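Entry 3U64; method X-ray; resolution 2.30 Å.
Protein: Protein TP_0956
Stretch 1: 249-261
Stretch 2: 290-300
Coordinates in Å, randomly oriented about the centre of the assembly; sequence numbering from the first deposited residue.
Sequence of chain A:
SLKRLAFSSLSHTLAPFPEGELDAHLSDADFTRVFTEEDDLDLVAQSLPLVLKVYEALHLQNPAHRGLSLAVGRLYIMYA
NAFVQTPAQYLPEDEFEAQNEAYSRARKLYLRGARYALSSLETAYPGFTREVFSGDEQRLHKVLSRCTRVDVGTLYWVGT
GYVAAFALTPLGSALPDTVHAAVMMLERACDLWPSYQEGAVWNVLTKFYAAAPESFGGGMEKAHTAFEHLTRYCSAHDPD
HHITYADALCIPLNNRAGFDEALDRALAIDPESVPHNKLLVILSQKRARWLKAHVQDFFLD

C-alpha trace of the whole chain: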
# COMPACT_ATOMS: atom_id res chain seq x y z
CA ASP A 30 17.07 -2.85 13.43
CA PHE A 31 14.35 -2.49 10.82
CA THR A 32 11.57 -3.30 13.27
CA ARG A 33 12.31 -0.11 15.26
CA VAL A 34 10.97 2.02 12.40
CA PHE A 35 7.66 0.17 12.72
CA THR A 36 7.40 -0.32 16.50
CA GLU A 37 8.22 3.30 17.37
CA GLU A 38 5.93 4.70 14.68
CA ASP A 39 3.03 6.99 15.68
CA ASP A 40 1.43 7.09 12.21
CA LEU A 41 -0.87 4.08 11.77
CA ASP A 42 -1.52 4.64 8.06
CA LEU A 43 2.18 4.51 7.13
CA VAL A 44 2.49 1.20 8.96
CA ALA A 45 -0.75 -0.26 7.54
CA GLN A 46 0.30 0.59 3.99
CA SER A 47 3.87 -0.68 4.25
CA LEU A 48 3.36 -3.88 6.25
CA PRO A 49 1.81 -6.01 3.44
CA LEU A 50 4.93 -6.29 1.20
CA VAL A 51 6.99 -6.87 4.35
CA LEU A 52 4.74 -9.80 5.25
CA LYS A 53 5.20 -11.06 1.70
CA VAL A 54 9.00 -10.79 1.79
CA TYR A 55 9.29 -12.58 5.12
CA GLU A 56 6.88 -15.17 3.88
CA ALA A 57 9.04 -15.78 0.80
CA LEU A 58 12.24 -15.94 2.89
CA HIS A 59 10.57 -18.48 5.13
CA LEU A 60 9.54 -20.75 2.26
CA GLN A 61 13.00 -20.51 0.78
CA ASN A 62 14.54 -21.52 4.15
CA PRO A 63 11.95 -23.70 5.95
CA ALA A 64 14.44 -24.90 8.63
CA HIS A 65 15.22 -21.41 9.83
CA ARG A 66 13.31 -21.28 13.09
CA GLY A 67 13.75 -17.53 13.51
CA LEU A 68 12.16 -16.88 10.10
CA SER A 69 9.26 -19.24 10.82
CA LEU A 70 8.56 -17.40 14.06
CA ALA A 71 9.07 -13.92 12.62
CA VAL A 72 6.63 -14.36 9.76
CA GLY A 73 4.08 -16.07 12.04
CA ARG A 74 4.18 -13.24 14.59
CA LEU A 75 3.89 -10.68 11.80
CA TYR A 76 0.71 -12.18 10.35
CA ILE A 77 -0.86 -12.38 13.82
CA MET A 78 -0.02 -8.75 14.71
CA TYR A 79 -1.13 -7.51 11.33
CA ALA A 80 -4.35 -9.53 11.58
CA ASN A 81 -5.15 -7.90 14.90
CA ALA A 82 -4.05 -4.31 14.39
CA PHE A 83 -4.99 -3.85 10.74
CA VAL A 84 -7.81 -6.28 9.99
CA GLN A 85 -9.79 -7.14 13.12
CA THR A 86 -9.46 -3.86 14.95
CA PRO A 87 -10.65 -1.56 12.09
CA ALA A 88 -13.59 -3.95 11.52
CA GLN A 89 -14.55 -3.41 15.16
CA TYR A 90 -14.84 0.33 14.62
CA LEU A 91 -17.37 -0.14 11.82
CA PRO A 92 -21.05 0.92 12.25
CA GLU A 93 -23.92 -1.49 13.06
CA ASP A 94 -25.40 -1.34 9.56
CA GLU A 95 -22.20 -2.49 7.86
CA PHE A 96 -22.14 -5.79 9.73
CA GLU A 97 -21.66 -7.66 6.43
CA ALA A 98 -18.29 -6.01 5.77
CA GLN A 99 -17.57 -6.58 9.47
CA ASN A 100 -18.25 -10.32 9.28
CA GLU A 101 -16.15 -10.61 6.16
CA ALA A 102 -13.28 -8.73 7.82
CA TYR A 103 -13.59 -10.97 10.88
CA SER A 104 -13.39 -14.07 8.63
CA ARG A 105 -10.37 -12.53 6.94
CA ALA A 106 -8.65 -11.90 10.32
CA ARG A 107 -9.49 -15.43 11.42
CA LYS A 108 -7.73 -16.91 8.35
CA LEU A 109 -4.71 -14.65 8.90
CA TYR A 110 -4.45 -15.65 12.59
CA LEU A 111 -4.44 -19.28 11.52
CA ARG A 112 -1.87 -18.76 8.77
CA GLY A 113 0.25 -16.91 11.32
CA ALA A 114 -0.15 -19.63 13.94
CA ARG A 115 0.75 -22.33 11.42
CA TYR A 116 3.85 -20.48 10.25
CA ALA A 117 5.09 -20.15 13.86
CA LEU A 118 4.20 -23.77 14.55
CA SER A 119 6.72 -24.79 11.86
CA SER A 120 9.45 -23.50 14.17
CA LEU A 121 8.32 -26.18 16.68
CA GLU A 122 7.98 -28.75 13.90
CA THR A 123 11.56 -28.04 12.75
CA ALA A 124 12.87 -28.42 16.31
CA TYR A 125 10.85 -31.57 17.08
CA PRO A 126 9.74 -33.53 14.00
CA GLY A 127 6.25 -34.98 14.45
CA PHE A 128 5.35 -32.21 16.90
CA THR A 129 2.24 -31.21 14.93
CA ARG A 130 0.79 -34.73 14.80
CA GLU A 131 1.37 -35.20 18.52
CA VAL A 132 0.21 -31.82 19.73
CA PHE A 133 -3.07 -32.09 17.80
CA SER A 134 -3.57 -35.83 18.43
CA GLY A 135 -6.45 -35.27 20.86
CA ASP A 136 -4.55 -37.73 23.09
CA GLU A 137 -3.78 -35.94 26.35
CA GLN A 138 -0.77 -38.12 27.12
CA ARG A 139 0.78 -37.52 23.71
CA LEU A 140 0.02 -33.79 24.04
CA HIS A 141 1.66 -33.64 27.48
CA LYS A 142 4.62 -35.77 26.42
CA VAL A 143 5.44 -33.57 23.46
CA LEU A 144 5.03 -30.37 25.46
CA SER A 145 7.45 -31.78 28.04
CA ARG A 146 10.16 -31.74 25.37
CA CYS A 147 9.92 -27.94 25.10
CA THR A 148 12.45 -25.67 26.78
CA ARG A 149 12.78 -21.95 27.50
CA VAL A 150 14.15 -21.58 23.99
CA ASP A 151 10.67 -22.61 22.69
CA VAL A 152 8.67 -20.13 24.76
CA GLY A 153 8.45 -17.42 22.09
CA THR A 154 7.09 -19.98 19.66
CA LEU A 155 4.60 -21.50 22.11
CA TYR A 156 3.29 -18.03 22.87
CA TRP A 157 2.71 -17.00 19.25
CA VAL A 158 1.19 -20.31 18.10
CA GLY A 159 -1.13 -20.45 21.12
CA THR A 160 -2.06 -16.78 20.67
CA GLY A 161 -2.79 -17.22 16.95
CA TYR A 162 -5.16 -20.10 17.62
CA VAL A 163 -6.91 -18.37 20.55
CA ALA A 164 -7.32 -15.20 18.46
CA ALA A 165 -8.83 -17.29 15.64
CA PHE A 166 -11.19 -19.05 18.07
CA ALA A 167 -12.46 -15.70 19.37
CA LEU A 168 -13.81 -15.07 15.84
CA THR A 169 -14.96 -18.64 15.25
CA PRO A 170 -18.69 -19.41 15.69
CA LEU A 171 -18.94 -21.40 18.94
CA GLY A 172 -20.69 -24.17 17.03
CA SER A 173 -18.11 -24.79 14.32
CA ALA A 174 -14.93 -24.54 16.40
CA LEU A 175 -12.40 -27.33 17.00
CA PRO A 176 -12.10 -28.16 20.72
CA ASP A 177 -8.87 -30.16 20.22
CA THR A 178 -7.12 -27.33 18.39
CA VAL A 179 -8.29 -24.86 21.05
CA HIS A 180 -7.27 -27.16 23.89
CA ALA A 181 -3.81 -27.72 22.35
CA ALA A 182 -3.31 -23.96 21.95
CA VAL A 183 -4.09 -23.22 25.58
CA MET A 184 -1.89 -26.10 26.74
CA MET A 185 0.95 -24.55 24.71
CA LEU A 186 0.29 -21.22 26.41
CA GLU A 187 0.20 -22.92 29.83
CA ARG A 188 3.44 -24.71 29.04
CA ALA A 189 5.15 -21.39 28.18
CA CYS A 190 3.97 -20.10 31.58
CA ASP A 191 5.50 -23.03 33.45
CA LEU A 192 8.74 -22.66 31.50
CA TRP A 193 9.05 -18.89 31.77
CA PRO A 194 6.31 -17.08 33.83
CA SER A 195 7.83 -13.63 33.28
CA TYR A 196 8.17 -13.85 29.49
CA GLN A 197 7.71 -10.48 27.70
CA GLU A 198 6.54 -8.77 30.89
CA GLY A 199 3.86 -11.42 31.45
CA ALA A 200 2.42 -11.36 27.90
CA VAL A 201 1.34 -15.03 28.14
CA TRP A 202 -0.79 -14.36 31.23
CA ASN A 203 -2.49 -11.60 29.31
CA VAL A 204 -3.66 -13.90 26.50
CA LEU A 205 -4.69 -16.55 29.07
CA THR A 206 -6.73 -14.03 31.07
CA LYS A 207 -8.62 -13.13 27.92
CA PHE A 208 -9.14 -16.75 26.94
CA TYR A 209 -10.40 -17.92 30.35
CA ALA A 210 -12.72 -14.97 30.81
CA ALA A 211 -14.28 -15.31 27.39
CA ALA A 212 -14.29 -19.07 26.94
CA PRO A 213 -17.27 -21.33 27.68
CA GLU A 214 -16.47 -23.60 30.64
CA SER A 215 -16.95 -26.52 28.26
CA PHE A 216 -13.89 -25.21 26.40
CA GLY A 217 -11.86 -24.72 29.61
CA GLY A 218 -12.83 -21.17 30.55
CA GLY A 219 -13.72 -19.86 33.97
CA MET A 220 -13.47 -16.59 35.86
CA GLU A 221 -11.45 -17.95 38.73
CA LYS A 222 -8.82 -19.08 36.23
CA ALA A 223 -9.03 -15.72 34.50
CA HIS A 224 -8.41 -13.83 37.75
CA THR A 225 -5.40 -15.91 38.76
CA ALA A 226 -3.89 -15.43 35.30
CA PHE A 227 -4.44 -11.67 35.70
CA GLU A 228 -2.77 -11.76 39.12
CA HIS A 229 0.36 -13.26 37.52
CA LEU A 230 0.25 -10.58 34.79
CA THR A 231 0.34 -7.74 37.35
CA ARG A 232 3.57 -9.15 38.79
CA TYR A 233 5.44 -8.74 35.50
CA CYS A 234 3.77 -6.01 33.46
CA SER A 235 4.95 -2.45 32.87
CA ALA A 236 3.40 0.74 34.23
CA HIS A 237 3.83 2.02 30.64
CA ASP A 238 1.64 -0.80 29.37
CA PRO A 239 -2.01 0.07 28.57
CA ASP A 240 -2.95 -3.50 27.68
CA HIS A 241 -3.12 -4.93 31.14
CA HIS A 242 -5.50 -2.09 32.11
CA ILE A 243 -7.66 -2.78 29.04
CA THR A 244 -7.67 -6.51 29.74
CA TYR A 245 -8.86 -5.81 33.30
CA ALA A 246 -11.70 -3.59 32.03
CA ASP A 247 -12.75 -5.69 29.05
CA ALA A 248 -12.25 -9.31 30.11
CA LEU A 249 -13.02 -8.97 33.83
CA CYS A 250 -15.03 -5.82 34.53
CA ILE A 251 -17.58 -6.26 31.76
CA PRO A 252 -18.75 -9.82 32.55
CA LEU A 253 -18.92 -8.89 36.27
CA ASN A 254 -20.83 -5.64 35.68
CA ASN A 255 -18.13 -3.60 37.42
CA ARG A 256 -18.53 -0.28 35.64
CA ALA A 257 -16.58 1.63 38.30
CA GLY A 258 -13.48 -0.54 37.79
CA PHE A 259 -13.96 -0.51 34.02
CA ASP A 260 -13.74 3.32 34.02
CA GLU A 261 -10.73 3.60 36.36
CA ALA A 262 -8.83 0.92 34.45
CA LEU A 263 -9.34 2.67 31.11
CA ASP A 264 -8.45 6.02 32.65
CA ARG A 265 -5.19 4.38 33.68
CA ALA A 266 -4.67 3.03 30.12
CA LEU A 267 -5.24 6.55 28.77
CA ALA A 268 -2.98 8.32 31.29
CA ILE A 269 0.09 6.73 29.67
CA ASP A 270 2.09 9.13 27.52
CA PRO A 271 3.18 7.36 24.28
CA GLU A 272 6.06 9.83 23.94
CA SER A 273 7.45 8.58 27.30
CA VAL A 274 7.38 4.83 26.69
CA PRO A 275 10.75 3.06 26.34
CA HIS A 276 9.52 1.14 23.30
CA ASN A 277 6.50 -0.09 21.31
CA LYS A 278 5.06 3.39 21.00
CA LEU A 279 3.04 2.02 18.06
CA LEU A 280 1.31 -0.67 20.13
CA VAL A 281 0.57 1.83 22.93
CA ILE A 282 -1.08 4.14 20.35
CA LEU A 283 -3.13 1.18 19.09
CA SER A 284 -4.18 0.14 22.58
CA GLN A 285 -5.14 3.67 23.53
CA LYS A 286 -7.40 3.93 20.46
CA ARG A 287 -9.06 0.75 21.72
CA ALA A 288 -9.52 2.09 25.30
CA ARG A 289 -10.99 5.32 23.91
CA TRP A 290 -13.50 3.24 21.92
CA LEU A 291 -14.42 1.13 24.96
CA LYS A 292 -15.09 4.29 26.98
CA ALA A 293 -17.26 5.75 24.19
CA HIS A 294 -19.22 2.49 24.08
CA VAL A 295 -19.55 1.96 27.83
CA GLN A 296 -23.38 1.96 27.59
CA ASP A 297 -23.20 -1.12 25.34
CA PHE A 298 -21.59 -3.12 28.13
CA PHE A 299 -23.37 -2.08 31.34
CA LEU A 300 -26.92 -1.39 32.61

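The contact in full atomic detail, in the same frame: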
# COMPACT_ATOMS: atom_id res chain seq x y z
N LEU A 249 -12.60 -8.73 32.45
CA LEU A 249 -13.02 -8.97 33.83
C LEU A 249 -14.14 -8.05 34.31
O LEU A 249 -15.08 -8.51 34.95
CB LEU A 249 -11.83 -8.86 34.78
CG LEU A 249 -10.62 -9.77 34.56
CD1 LEU A 249 -9.65 -9.64 35.72
CD2 LEU A 249 -11.05 -11.22 34.41
N CYS A 250 -14.03 -6.76 34.02
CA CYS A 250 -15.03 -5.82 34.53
C CYS A 250 -16.36 -5.97 33.82
O CYS A 250 -17.41 -5.93 34.46
CB CYS A 250 -14.53 -4.38 34.46
SG CYS A 250 -13.25 -4.06 35.70
N ILE A 251 -16.33 -6.17 32.51
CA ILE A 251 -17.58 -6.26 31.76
C ILE A 251 -18.47 -7.45 32.17
O ILE A 251 -19.65 -7.26 32.46
CB ILE A 251 -17.33 -6.29 30.26
CG1 ILE A 251 -16.77 -4.95 29.80
CG2 ILE A 251 -18.63 -6.62 29.53
CD1 ILE A 251 -16.60 -4.86 28.30
N PRO A 252 -17.91 -8.68 32.18
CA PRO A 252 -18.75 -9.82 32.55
C PRO A 252 -19.29 -9.71 33.99
O PRO A 252 -20.37 -10.21 34.28
CB PRO A 252 -17.80 -11.02 32.43
CG PRO A 252 -16.68 -10.53 31.55
CD PRO A 252 -16.53 -9.09 31.87
N LEU A 253 -18.53 -9.06 34.87
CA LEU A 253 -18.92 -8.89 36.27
C LEU A 253 -19.70 -7.60 36.55
O LEU A 253 -19.97 -7.27 37.71
CB LEU A 253 -17.68 -8.92 37.16
CG LEU A 253 -17.15 -10.28 37.61
CD1 LEU A 253 -16.98 -11.22 36.44
CD2 LEU A 253 -15.84 -10.10 38.36
N ASN A 254 -20.05 -6.86 35.50
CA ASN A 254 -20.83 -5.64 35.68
C ASN A 254 -20.17 -4.67 36.66
O ASN A 254 -20.85 -4.02 37.46
CB ASN A 254 -22.25 -5.99 36.14
CG ASN A 254 -23.16 -4.77 36.24
OD1 ASN A 254 -23.18 -3.92 35.36
ND2 ASN A 254 -23.92 -4.69 37.33
N ASN A 255 -18.85 -4.58 36.62
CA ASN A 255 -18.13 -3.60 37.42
C ASN A 255 -17.77 -2.37 36.58
O ASN A 255 -16.64 -2.24 36.07
CB ASN A 255 -16.88 -4.23 38.04
CG ASN A 255 -16.12 -3.27 38.95
OD1 ASN A 255 -16.56 -2.13 39.18
ND2 ASN A 255 -14.98 -3.72 39.47
N ARG A 256 -18.73 -1.48 36.44
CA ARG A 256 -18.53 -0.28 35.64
C ARG A 256 -17.52 0.68 36.26
O ARG A 256 -16.72 1.29 35.54
CB ARG A 256 -19.85 0.43 35.39
CG ARG A 256 -19.65 1.87 34.98
CD ARG A 256 -20.52 2.25 33.82
NE ARG A 256 -20.26 3.62 33.42
CZ ARG A 256 -21.09 4.34 32.69
NH1 ARG A 256 -22.25 3.82 32.29
NH2 ARG A 256 -20.78 5.59 32.36
N ALA A 257 -17.57 0.83 37.58
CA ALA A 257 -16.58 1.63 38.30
C ALA A 257 -15.14 1.24 37.93
O ALA A 257 -14.37 2.08 37.49
CB ALA A 257 -16.78 1.51 39.80
N GLY A 258 -14.80 -0.03 38.11
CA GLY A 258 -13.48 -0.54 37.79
C GLY A 258 -13.12 -0.41 36.32
O GLY A 258 -12.00 -0.04 35.97
N PHE A 259 -14.08 -0.72 35.45
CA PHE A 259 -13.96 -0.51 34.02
C PHE A 259 -13.44 0.91 33.72
O PHE A 259 -12.43 1.08 33.04
CB PHE A 259 -15.33 -0.79 33.37
CG PHE A 259 -15.42 -0.49 31.88
CD1 PHE A 259 -15.26 -1.49 30.93
CD2 PHE A 259 -15.74 0.80 31.43
CE1 PHE A 259 -15.38 -1.23 29.57
CE2 PHE A 259 -15.85 1.07 30.07
CZ PHE A 259 -15.68 0.06 29.14
N ASP A 260 -14.10 1.92 34.28
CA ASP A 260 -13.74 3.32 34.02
C ASP A 260 -12.35 3.68 34.53
O ASP A 260 -11.53 4.21 33.78
CB ASP A 260 -14.79 4.29 34.58
CG ASP A 260 -15.97 4.50 33.62
OD1 ASP A 260 -15.76 4.40 32.38
OD2 ASP A 260 -17.09 4.78 34.10
N GLU A 261 -12.07 3.39 35.80
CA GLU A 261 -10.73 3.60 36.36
C GLU A 261 -9.65 2.94 35.51
O GLU A 261 -8.63 3.54 35.22
CB GLU A 261 -10.64 3.04 37.78
CG GLU A 261 -11.42 3.81 38.83
CD GLU A 261 -11.27 3.21 40.24
OE1 GLU A 261 -10.57 2.19 40.40
OE2 GLU A 261 -11.86 3.79 41.18
N TRP A 290 -12.28 3.81 22.48
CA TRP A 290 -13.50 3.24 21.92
C TRP A 290 -14.36 2.56 22.99
O TRP A 290 -15.57 2.75 23.04
CB TRP A 290 -13.14 2.23 20.83
CG TRP A 290 -14.31 1.59 20.18
CD1 TRP A 290 -15.02 2.07 19.13
CD2 TRP A 290 -14.87 0.31 20.51
NE1 TRP A 290 -16.01 1.18 18.79
CE2 TRP A 290 -15.95 0.09 19.62
CE3 TRP A 290 -14.59 -0.66 21.47
CZ2 TRP A 290 -16.73 -1.06 19.67
CZ3 TRP A 290 -15.37 -1.81 21.52
CH2 TRP A 290 -16.43 -2.00 20.62
N LEU A 291 -13.72 1.77 23.85
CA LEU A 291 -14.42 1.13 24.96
C LEU A 291 -15.15 2.16 25.81
O LEU A 291 -16.33 1.99 26.11
CB LEU A 291 -13.45 0.31 25.81
CG LEU A 291 -12.98 -1.02 25.21
CD1 LEU A 291 -11.83 -1.60 26.00
CD2 LEU A 291 -14.15 -2.01 25.13
N LYS A 292 -14.45 3.23 26.20
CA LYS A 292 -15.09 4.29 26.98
C LYS A 292 -16.30 4.89 26.25
O LYS A 292 -17.37 5.05 26.85
CB LYS A 292 -14.10 5.40 27.37
CG LYS A 292 -13.13 4.99 28.46
CD LYS A 292 -12.38 6.18 29.00
CE LYS A 292 -13.18 6.89 30.08
NZ LYS A 292 -13.22 6.13 31.38
N ALA A 293 -16.14 5.19 24.96
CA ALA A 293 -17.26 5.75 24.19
C ALA A 293 -18.46 4.80 24.15
O ALA A 293 -19.61 5.24 24.14
CB ALA A 293 -16.82 6.11 22.76
N HIS A 294 -18.18 3.50 24.16
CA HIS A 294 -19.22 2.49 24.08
C HIS A 294 -19.59 1.86 25.42
O HIS A 294 -20.12 0.74 25.45
CB HIS A 294 -18.82 1.40 23.10
CG HIS A 294 -18.94 1.82 21.67
ND1 HIS A 294 -19.88 1.28 20.81
CD2 HIS A 294 -18.26 2.74 20.95
CE1 HIS A 294 -19.76 1.84 19.63
NE2 HIS A 294 -18.78 2.73 19.68
N VAL A 295 -19.33 2.56 26.51
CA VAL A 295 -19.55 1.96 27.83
C VAL A 295 -21.00 1.48 28.00
O VAL A 295 -21.25 0.42 28.57
CB VAL A 295 -19.15 2.93 28.95
CG1 VAL A 295 -19.87 4.27 28.78
CG2 VAL A 295 -19.40 2.29 30.34
N GLN A 296 -21.95 2.25 27.46
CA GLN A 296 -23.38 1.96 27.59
C GLN A 296 -23.79 0.63 26.94
O GLN A 296 -24.84 0.06 27.28
CB GLN A 296 -24.20 3.11 27.00
CG GLN A 296 -24.04 4.43 27.75
CD GLN A 296 -24.65 4.38 29.13
OE1 GLN A 296 -24.04 4.80 30.11
NE2 GLN A 296 -25.88 3.85 29.22
N ASP A 297 -22.98 0.16 26.00
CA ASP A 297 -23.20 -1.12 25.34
C ASP A 297 -22.96 -2.27 26.30
O ASP A 297 -23.53 -3.34 26.15
CB ASP A 297 -22.24 -1.31 24.16
CG ASP A 297 -22.46 -0.30 23.03
OD1 ASP A 297 -23.17 0.71 23.23
OD2 ASP A 297 -21.89 -0.53 21.94
N PHE A 298 -22.11 -2.03 27.30
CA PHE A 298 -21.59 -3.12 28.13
C PHE A 298 -22.19 -3.20 29.53
O PHE A 298 -22.16 -4.25 30.16
CB PHE A 298 -20.05 -3.07 28.18
CG PHE A 298 -19.42 -2.80 26.86
CD1 PHE A 298 -19.65 -3.65 25.79
CD2 PHE A 298 -18.62 -1.69 26.66
CE1 PHE A 298 -19.10 -3.40 24.55
CE2 PHE A 298 -18.05 -1.43 25.43
CZ PHE A 298 -18.30 -2.28 24.37
N PHE A 299 -22.74 -2.09 30.02
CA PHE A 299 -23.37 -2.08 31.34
C PHE A 299 -24.83 -1.60 31.33
O PHE A 299 -25.30 -1.03 30.34
CB PHE A 299 -22.53 -1.23 32.30
CG PHE A 299 -21.10 -1.65 32.36
CD1 PHE A 299 -20.70 -2.70 33.18
CD2 PHE A 299 -20.14 -1.02 31.58
CE1 PHE A 299 -19.38 -3.10 33.23
CE2 PHE A 299 -18.81 -1.42 31.62
CZ PHE A 299 -18.43 -2.46 32.45
N LEU A 300 -25.53 -1.84 32.44
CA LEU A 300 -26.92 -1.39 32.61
C LEU A 300 -27.09 -0.63 33.92
O LEU A 300 -27.78 0.39 33.97
CB LEU A 300 -27.88 -2.58 32.57
CG LEU A 300 -27.88 -3.44 31.31
CD1 LEU A 300 -28.90 -4.56 31.44
CD2 LEU A 300 -28.15 -2.60 30.06

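The chain's C-terminal tail closes over the corner formed by a turn and the start of the following helix through an aromatic core centred on Phe299 and Phe259, with hydrogen-bonded and salt-bridged polar side chains along one margin.

The pocket begins with the backbone of the first stretch. A type I turn from Ile251 to Asn254 reverses the chain, Asn254 adopts positive phi and psi, and Asn255 starts the next helix by accepting from Gly258 N through its OD1 at 2.9 Å, a capping bond; the CA-to-CB bond of Asn255 points away from the second stretch. Gly258 suits this cap well: a beta carbon in the ideal position would lie 2.7 Å from Asn255 ND2.

Into this corner goes Phe299, the residue with the largest area covered by the other stretch, in an m rotamer with its CA-to-CB bond toward the first stretch. Its surroundings are sorted by ring geometry. Over one face lies Arg256, whose CB sits 3.9 Å from the ring centroid and only 11° off the normal, so the aliphatic base of a charged residue serves as an apolar lid. Around the ring edge, where aromatic hydrogens carry partial positive charge, come two oxygens: Asn254 OD1, 3.5 Å from Phe299 CD1, and Cys250 O, 3.7 Å from Phe299 CE1. Cys250 O also accepts from Asn255 N at 2.9 Å, so the same carbonyl that braces the turn borders the ring. The edge of Phe299 also meets the face of Phe259, with centroids 5.0 Å apart and planes at 74°, an arrangement that packs two large rings without stacking them.

Phe259, in the t rotamer, carries the core from the corner toward the helix of the second stretch. Its CZ approaches Leu291 CB at 4.0 Å and Phe298 CD2 at 4.2 Å, while its CE2 lies 3.8 Å from Val295 CG2. Leu291 and Val295, both pointing toward the first stretch, supply compact aliphatic surface for this long, flat side chain. Ile251 fills the space beside the two phenylalanines of the tail: its CG1 is 4.0 Å from Phe299 CZ, and its CD1 stands over the face of Phe298, 4.2 Å from the ring centroid. Its CA-to-CB bond runs sideways, and the end of the side chain comes nearer, in an m,t conformation.

Polar reach completes the contact. Arg256 continues past Phe299 so that Val295 CG2 lies over one face of its guanidinium, 3.5 Å from NE, while NH1 donates in the group's plane to Gln296 OE1 at 3.0 Å. Asp260 is shared between stretches: its OD2 takes a weak 3.4 Å bond from Arg256 NE within a salt bridge, and its OD1 forms a 3.2 Å salt bridge with Lys292 NZ. The rule is economical: Arg256 does double duty, its CB covering the Phe299 ring and its guanidinium bonding at the margin, while Lys292 contributes its charged end, and the whole contact buries 635 Å², both sides summed.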